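Local coordinates for fusarinine C esterase sidJ (Aspergillus fumigatus, PDB 6GUP), which hydrolyses the ester bonds of the siderophore fusarinine C, but not those of triacetylfusarinine C, as a homodimeric alpha/beta-hydrolase, at residues H18-L23 with I93-K98; G266-Q271 with A312-E317; L278-S283 with S300-A305. All blocks are in the same frame, centred on the assembly; numbering follows the deposited sequence.

Contact 1. Residues H18-L23 with I93-K98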
# COMPACT_ATOMS: atom_id res chain seq x y z
N HIS A 18 7.95 -8.29 7.43
CA HIS A 18 8.71 -7.27 6.71
C HIS A 18 9.82 -7.96 5.93
O HIS A 18 10.81 -8.40 6.53
CB HIS A 18 9.29 -6.25 7.69
CG HIS A 18 8.42 -5.06 7.93
ND1 HIS A 18 8.69 -3.82 7.38
CD2 HIS A 18 7.28 -4.91 8.65
CE1 HIS A 18 7.75 -2.96 7.76
NE2 HIS A 18 6.89 -3.60 8.52
N TYR A 19 9.66 -8.07 4.61
CA TYR A 19 10.71 -8.64 3.75
C TYR A 19 11.76 -7.60 3.32
O TYR A 19 12.88 -7.96 2.98
CB TYR A 19 10.11 -9.41 2.55
CG TYR A 19 9.50 -8.59 1.44
CD1 TYR A 19 10.27 -8.16 0.36
CD2 TYR A 19 8.13 -8.30 1.42
CE1 TYR A 19 9.72 -7.42 -0.67
CE2 TYR A 19 7.57 -7.57 0.39
CZ TYR A 19 8.36 -7.13 -0.66
OH TYR A 19 7.81 -6.41 -1.69
N THR A 20 11.37 -6.32 3.33
CA THR A 20 12.33 -5.20 3.39
C THR A 20 11.91 -4.31 4.57
O THR A 20 10.93 -4.60 5.25
CB THR A 20 12.37 -4.37 2.09
OG1 THR A 20 11.20 -3.54 1.99
CG2 THR A 20 12.47 -5.26 0.86
N GLU A 21 12.66 -3.24 4.80
CA GLU A 21 12.30 -2.26 5.84
C GLU A 21 11.02 -1.49 5.47
O GLU A 21 10.26 -1.10 6.36
CB GLU A 21 13.45 -1.28 6.09
CG GLU A 21 14.74 -1.90 6.62
CD GLU A 21 14.63 -2.42 8.04
OE1 GLU A 21 15.10 -1.72 8.97
OE2 GLU A 21 14.08 -3.52 8.24
N THR A 22 10.79 -1.29 4.17
CA THR A 22 9.63 -0.56 3.65
C THR A 22 8.45 -1.46 3.27
O THR A 22 7.29 -1.04 3.39
CB THR A 22 10.04 0.27 2.41
OG1 THR A 22 11.17 1.09 2.73
CG2 THR A 22 8.89 1.16 1.92
N LEU A 23 8.73 -2.68 2.81
CA LEU A 23 7.71 -3.53 2.18
C LEU A 23 7.34 -4.74 3.04
O LEU A 23 8.19 -5.32 3.72
CB LEU A 23 8.21 -4.00 0.80
CG LEU A 23 8.60 -2.87 -0.16
CD1 LEU A 23 9.35 -3.41 -1.37
CD2 LEU A 23 7.37 -2.08 -0.61
N ILE A 93 9.53 -8.97 -5.63
CA ILE A 93 9.02 -10.34 -5.54
C ILE A 93 10.16 -11.29 -5.17
O ILE A 93 10.02 -12.12 -4.27
CB ILE A 93 8.31 -10.79 -6.84
CG1 ILE A 93 6.97 -10.05 -6.99
CG2 ILE A 93 8.06 -12.30 -6.84
CD1 ILE A 93 6.38 -10.09 -8.38
N ALA A 94 11.29 -11.16 -5.87
CA ALA A 94 12.48 -11.97 -5.59
C ALA A 94 12.99 -11.80 -4.15
O ALA A 94 13.38 -12.78 -3.51
CB ALA A 94 13.59 -11.63 -6.58
N GLN A 95 12.97 -10.56 -3.65
CA GLN A 95 13.30 -10.28 -2.25
C GLN A 95 12.31 -10.92 -1.28
O GLN A 95 12.72 -11.45 -0.24
CB GLN A 95 13.37 -8.76 -2.00
CG GLN A 95 14.64 -8.12 -2.52
CD GLN A 95 14.64 -6.61 -2.37
OE1 GLN A 95 13.69 -5.93 -2.76
NE2 GLN A 95 15.72 -6.07 -1.80
N CYS A 96 11.02 -10.86 -1.61
CA CYS A 96 9.98 -11.49 -0.80
C CYS A 96 10.11 -13.01 -0.78
O CYS A 96 9.94 -13.63 0.27
CB CYS A 96 8.59 -11.10 -1.31
SG CYS A 96 7.25 -11.56 -0.18
N LEU A 97 10.40 -13.60 -1.93
CA LEU A 97 10.63 -15.05 -2.04
C LEU A 97 11.84 -15.51 -1.23
O LEU A 97 11.78 -16.55 -0.58
CB LEU A 97 10.81 -15.47 -3.50
CG LEU A 97 9.59 -15.36 -4.41
CD1 LEU A 97 9.99 -15.60 -5.85
CD2 LEU A 97 8.52 -16.35 -4.00
N LYS A 98 12.92 -14.73 -1.27
CA LYS A 98 14.11 -15.01 -0.45
C LYS A 98 13.76 -15.01 1.03
O LYS A 98 14.18 -15.91 1.77
CB LYS A 98 15.22 -13.99 -0.70
CG LYS A 98 16.47 -14.26 0.13
CD LYS A 98 17.53 -13.19 -0.00
CE LYS A 98 18.74 -13.55 0.85
NZ LYS A 98 19.92 -12.69 0.57
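Tyr19 holds CG between its backbone N and its carbonyl carbon (chi1 73°), which turns one face of the ring onto Cys96 CB. Cys96 points SG anti to its own N (chi1 -169°), and this brings the sulfur over the same face. Cys96 CB stands above the middle of the ring, 3.7 Å from the Tyr19 centroid and only 6° off the ring normal. This is a CH-pi contact. The thiol lies off centre, leaning to the CD2 side, with Cys96 SG 3.7 Å from Tyr19 CD2. It forms a sulfur-aromatic contact. On the CD1 side the ring reaches the helix backbone, and Tyr19 CD1 lies 3.4 Å from Cys96 N. Gln95 CB adds a touch at 3.9 Å from Tyr19 CD1. Farther out, the Thr20 side chain crosses that of Gln95 at about a right angle, with Thr20 CG2 3.9 Å from Gln95 OE1. The loop has its own brace: Thr20 OG1 accepts from Leu23 N at 2.7 Å, an ST motif. The contact thus packs the turn between strands 12-18 and 24-28 against helix 86-108. The phenol oxygen bonds to Thr73 O, outside both segments. The ring is therefore held at its hydroxyl by a hydrogen bond and across its face by weak CH-pi, sulfur and dispersion forces. Cohesion between the two segments is essentially apolar.

Contact 2. Residues G266-Q271 with A312-E317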
# COMPACT_ATOMS: atom_id res chain seq x y z
N GLY A 266 7.94 -17.96 -24.56
CA GLY A 266 9.06 -18.75 -25.09
C GLY A 266 10.37 -18.63 -24.32
O GLY A 266 11.19 -19.55 -24.37
N MET A 267 10.57 -17.52 -23.61
CA MET A 267 11.75 -17.33 -22.76
C MET A 267 11.65 -17.97 -21.37
O MET A 267 12.63 -17.94 -20.62
CB MET A 267 12.09 -15.84 -22.64
CG MET A 267 12.56 -15.19 -23.93
SD MET A 267 14.04 -15.92 -24.65
CE MET A 267 15.26 -15.59 -23.38
N ILE A 268 10.50 -18.56 -21.02
CA ILE A 268 10.35 -19.24 -19.72
C ILE A 268 11.33 -20.41 -19.61
O ILE A 268 11.98 -20.58 -18.57
CB ILE A 268 8.89 -19.71 -19.47
CG1 ILE A 268 7.96 -18.49 -19.31
CG2 ILE A 268 8.80 -20.57 -18.21
CD1 ILE A 268 6.48 -18.82 -19.39
N ARG A 269 11.43 -21.22 -20.66
CA ARG A 269 12.39 -22.33 -20.70
C ARG A 269 13.85 -21.87 -20.62
O ARG A 269 14.67 -22.51 -19.97
CB ARG A 269 12.20 -23.17 -21.97
CG ARG A 269 13.00 -24.47 -21.98
CD ARG A 269 12.84 -25.25 -23.27
NE ARG A 269 13.28 -24.49 -24.45
CZ ARG A 269 13.31 -24.97 -25.70
NH1 ARG A 269 12.95 -26.22 -25.97
NH2 ARG A 269 13.72 -24.17 -26.69
N GLU A 270 14.16 -20.75 -21.29
CA GLU A 270 15.55 -20.30 -21.44
C GLU A 270 16.14 -19.71 -20.15
O GLU A 270 17.32 -19.96 -19.85
CB GLU A 270 15.67 -19.27 -22.57
CG GLU A 270 15.12 -19.71 -23.93
CD GLU A 270 15.69 -21.03 -24.42
OE1 GLU A 270 16.91 -21.25 -24.27
OE2 GLU A 270 14.92 -21.85 -24.97
N GLN A 271 15.35 -18.95 -19.39
CA GLN A 271 15.85 -18.30 -18.17
C GLN A 271 16.03 -19.26 -16.99
O GLN A 271 16.81 -18.97 -16.08
CB GLN A 271 14.93 -17.14 -17.75
CG GLN A 271 14.74 -16.04 -18.79
CD GLN A 271 16.02 -15.31 -19.17
OE1 GLN A 271 17.01 -15.33 -18.45
NE2 GLN A 271 15.99 -14.64 -20.32
N ALA A 312 9.20 -28.98 -25.23
CA ALA A 312 9.15 -29.00 -23.76
C ALA A 312 7.74 -29.31 -23.27
O ALA A 312 6.79 -29.36 -24.06
CB ALA A 312 9.63 -27.67 -23.20
N ALA A 313 7.61 -29.53 -21.96
CA ALA A 313 6.33 -29.78 -21.31
C ALA A 313 6.18 -28.89 -20.07
O ALA A 313 5.85 -29.37 -18.98
CB ALA A 313 6.20 -31.25 -20.95
N ILE A 314 6.42 -27.60 -20.26
CA ILE A 314 6.36 -26.61 -19.18
C ILE A 314 4.91 -26.22 -18.89
O ILE A 314 4.50 -26.14 -17.73
CB ILE A 314 7.20 -25.36 -19.51
CG1 ILE A 314 8.68 -25.75 -19.61
CG2 ILE A 314 7.02 -24.26 -18.46
CD1 ILE A 314 9.56 -24.73 -20.29
N TRP A 315 4.14 -25.95 -19.95
CA TRP A 315 2.73 -25.61 -19.83
C TRP A 315 1.95 -26.71 -19.12
O TRP A 315 2.10 -27.89 -19.44
CB TRP A 315 2.14 -25.38 -21.23
CG TRP A 315 0.71 -24.93 -21.24
CD1 TRP A 315 -0.40 -25.72 -21.29
CD2 TRP A 315 0.23 -23.58 -21.22
NE1 TRP A 315 -1.53 -24.96 -21.30
CE2 TRP A 315 -1.18 -23.64 -21.26
CE3 TRP A 315 0.87 -22.33 -21.18
CZ2 TRP A 315 -1.97 -22.48 -21.25
CZ3 TRP A 315 0.07 -21.18 -21.17
CH2 TRP A 315 -1.33 -21.27 -21.21
N ASP A 316 1.13 -26.32 -18.14
CA ASP A 316 0.26 -27.25 -17.45
C ASP A 316 -0.95 -27.51 -18.33
O ASP A 316 -1.71 -26.59 -18.62
CB ASP A 316 -0.18 -26.70 -16.08
CG ASP A 316 -0.65 -27.79 -15.13
OD1 ASP A 316 -1.25 -28.79 -15.58
OD2 ASP A 316 -0.41 -27.65 -13.91
N GLU A 317 -1.13 -28.77 -18.74
CA GLU A 317 -2.29 -29.17 -19.55
C GLU A 317 -3.63 -28.88 -18.85
O GLU A 317 -4.64 -28.65 -19.51
CB GLU A 317 -2.21 -30.65 -19.96
CG GLU A 317 -2.39 -31.66 -18.84
CD GLU A 317 -2.47 -33.10 -19.34
OE1 GLU A 317 -2.98 -33.95 -18.58
OE2 GLU A 317 -2.03 -33.37 -20.47
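Arg269 brings the one flat group on the touching residues, and its guanidinium is met at the edge by Glu270. Both Arg269 NE and Arg269 NH2 point at the same oxygen, Glu270 OE2, which lies 12° out of the guanidinium plane. Arg269 NH2 to Glu270 OE2 is 3.1 Å, a salt bridge, and arrives nearly along the C-O axis. Arg269 NE to Glu270 OE2 is 3.2 Å and comes from above the carboxylate plane. This side-on grip probably polarises the carboxylate toward OE2. It also helps fix the rotation of the arginine end. Arg269 NH1 makes a long, weak ion pair with Glu311.

The contact itself is made by the aliphatic part of Arg269. CG is anti to the backbone N (chi1 -171°), which sends the chain out past Ile314 at about a right angle. Ile314 CD1 presses in near the root of the side chain, 3.5 Å from Arg269 CB and 3.8 Å from Arg269 CG. Farther along, Arg269 CD meets Ala312 CB at 4.0 Å. Beside this, the branch methyls of two isoleucines touch, with Ile268 CG2 4.1 Å from Ile314 CG2.

Leu274 touches both isoleucines, and Ile268 also packs on Leu130 and Leu133 of helix 125-134. Leu278 of strand 278-283 pairs by backbone hydrogen bonds with Ile314 and Asp316 and also packs on Ile268. The short, weakly bonded helix 268-271 thus packs on helix 125-134, on strand 278-283 and on the loop from helix 295-307 to strand 320-322.

Contact 3. Residues L278-S283 with S300-A305; sequences LMVLFS and SRWRNA
Trp302 meets Phe282 and Val280 in a buried, apolar helix-on-sheet contact. It lies within a beta-alpha-beta unit of the alpha/beta-hydrolase fold. Strand 278-283 is its first strand, helix 295-307 the connection and strand 320-322 the parallel partner, the outermost strand of the sheet within this chain. The backbones stay well apart here, with Val280 CA and Trp302 CA 9.4 Å from each other, and the indole spans the gap.

Trp302 has CG anti to its carbonyl carbon (chi1 -67°), and with chi2 at -8° this brings the six-membered ring toward the strand. The CZ3-CH2 bond of that ring does the touching. Trp302 CZ3 comes to 3.4 Å from Phe282 CZ, and Trp302 CH2 lies 3.5 Å from the same Phe282 CZ. The phenylalanine contributes CE1 as well as CZ, with Phe282 CE1 3.6 Å from Trp302 CZ3. The ring planes are inclined at 62° and the six-membered centroids are 5.2 Å apart. The pair is therefore oblique, neither a stack nor a T-shape. Val280 comes from another direction. Its CG1, anti to the backbone N, reaches the edge of the indole near the ring plane, 4.0 Å from Trp302 CZ3.

Two more aromatic rings meet the indole: Phe265 stacks on Trp302, and Phe252 meets it at an incline. Leu299, from the preceding turn of the helix, touches both Val280 and Phe282. The Phe282 side chain also lies near, without touching, a probable Ser-His-Asp catalytic triad. Close ring-to-ring and methyl-to-ring packing holds helix to strand here. The forces are dispersion and hydrophobic burial, without charge or hydrogen bonding between the segments.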
# COMPACT_ATOMS: atom_id res chain seq x y z
N LEU A 278 3.48 -24.19 -15.59
CA LEU A 278 2.75 -22.93 -15.70
C LEU A 278 1.27 -23.23 -15.94
O LEU A 278 0.92 -23.77 -17.00
CB LEU A 278 3.29 -22.06 -16.85
CG LEU A 278 2.52 -20.77 -17.16
CD1 LEU A 278 2.55 -19.81 -15.98
CD2 LEU A 278 3.08 -20.10 -18.40
N MET A 279 0.42 -22.90 -14.97
CA MET A 279 -1.03 -23.05 -15.12
C MET A 279 -1.70 -21.69 -15.33
O MET A 279 -1.58 -20.81 -14.48
CB MET A 279 -1.65 -23.76 -13.92
CG MET A 279 -3.11 -24.14 -14.14
SD MET A 279 -3.78 -25.26 -12.91
CE MET A 279 -3.80 -24.19 -11.47
N VAL A 280 -2.39 -21.54 -16.46
CA VAL A 280 -3.19 -20.35 -16.75
C VAL A 280 -4.67 -20.68 -16.53
O VAL A 280 -5.17 -21.66 -17.08
CB VAL A 280 -2.95 -19.85 -18.19
CG1 VAL A 280 -3.82 -18.64 -18.50
CG2 VAL A 280 -1.48 -19.51 -18.39
N LEU A 281 -5.35 -19.86 -15.73
CA LEU A 281 -6.78 -20.02 -15.46
C LEU A 281 -7.55 -18.83 -16.02
O LEU A 281 -7.65 -17.78 -15.37
CB LEU A 281 -7.02 -20.15 -13.95
CG LEU A 281 -6.36 -21.32 -13.23
CD1 LEU A 281 -6.62 -21.22 -11.73
CD2 LEU A 281 -6.85 -22.66 -13.76
N PHE A 282 -8.08 -18.99 -17.23
CA PHE A 282 -8.96 -17.98 -17.82
C PHE A 282 -10.34 -18.02 -17.19
O PHE A 282 -10.77 -19.06 -16.68
CB PHE A 282 -9.13 -18.18 -19.34
CG PHE A 282 -8.10 -17.50 -20.20
CD1 PHE A 282 -7.26 -16.48 -19.73
CD2 PHE A 282 -8.00 -17.87 -21.54
CE1 PHE A 282 -6.34 -15.88 -20.57
CE2 PHE A 282 -7.08 -17.26 -22.38
CZ PHE A 282 -6.25 -16.27 -21.90
N SER A 283 -11.03 -16.89 -17.26
CA SER A 283 -12.41 -16.77 -16.81
C SER A 283 -13.32 -16.86 -18.04
O SER A 283 -13.17 -16.08 -18.98
CB SER A 283 -12.60 -15.46 -16.05
OG SER A 283 -11.96 -15.52 -14.79
N SER A 300 -3.88 -21.96 -26.54
CA SER A 300 -3.08 -22.89 -27.34
C SER A 300 -1.83 -22.23 -27.92
O SER A 300 -0.77 -22.86 -27.99
CB SER A 300 -3.91 -23.51 -28.47
OG SER A 300 -4.46 -22.51 -29.32
N ARG A 301 -1.95 -20.97 -28.32
CA ARG A 301 -0.80 -20.19 -28.79
C ARG A 301 0.20 -19.89 -27.67
O ARG A 301 1.41 -19.92 -27.90
CB ARG A 301 -1.26 -18.89 -29.47
CG ARG A 301 -1.98 -19.14 -30.79
CD ARG A 301 -2.38 -17.85 -31.47
NE ARG A 301 -1.20 -17.16 -31.99
CZ ARG A 301 -0.83 -15.90 -31.73
NH1 ARG A 301 -1.56 -15.08 -30.97
NH2 ARG A 301 0.29 -15.43 -32.29
N TRP A 302 -0.30 -19.62 -26.46
CA TRP A 302 0.57 -19.48 -25.29
C TRP A 302 1.22 -20.81 -24.91
O TRP A 302 2.41 -20.85 -24.58
CB TRP A 302 -0.19 -18.92 -24.08
CG TRP A 302 -0.67 -17.50 -24.22
CD1 TRP A 302 -0.37 -16.62 -25.22
CD2 TRP A 302 -1.50 -16.79 -23.30
NE1 TRP A 302 -0.98 -15.41 -24.99
CE2 TRP A 302 -1.68 -15.48 -23.81
CE3 TRP A 302 -2.11 -17.13 -22.08
CZ2 TRP A 302 -2.45 -14.52 -23.16
CZ3 TRP A 302 -2.88 -16.16 -21.44
CH2 TRP A 302 -3.04 -14.87 -21.98
N ARG A 303 0.44 -21.90 -24.97
CA ARG A 303 0.97 -23.25 -24.73
C ARG A 303 2.11 -23.58 -25.70
O ARG A 303 3.19 -24.00 -25.27
CB ARG A 303 -0.13 -24.31 -24.84
CG ARG A 303 0.39 -25.74 -24.78
CD ARG A 303 -0.70 -26.78 -24.60
NE ARG A 303 -0.11 -28.12 -24.47
CZ ARG A 303 -0.76 -29.23 -24.12
NH1 ARG A 303 -2.06 -29.21 -23.84
NH2 ARG A 303 -0.09 -30.38 -24.04
N ASN A 304 1.85 -23.40 -26.99
CA ASN A 304 2.83 -23.70 -28.04
C ASN A 304 4.08 -22.81 -27.98
O ASN A 304 5.18 -23.27 -28.28
CB ASN A 304 2.19 -23.63 -29.43
CG ASN A 304 1.20 -24.76 -29.68
OD1 ASN A 304 1.45 -25.91 -29.33
ND2 ASN A 304 0.08 -24.43 -30.31
N ALA A 305 3.90 -21.55 -27.59
CA ALA A 305 5.03 -20.65 -27.33
C ALA A 305 5.83 -21.10 -26.10
O ALA A 305 7.05 -21.18 -26.15
CB ALA A 305 4.55 -19.22 -27.14

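In the fold
From the N terminus, contact 1 comes first. It closes a loop from the hairpin turn after strand 12-18 to helix 86-108, and that loop ends before the others begin. Contact 2 then opens at the short helix 268-271 and closes in the loop before strand 320-322. Contact 3 opens and closes within that span. Contacts 2 and 3 touch directly, through backbone hydrogen bonds of Leu278 with Ile314 and Asp316 and through packing of Trp315. Contact 1 lies across the chain's centre from contact 3, with centres about 29 Å apart. Contact 1 ties the hairpin turn at one side of the sheet to helix 86-108; contacts 2 and 3 join helix 268-271, strand 278-283, helix 295-307 and the loop after it near the other.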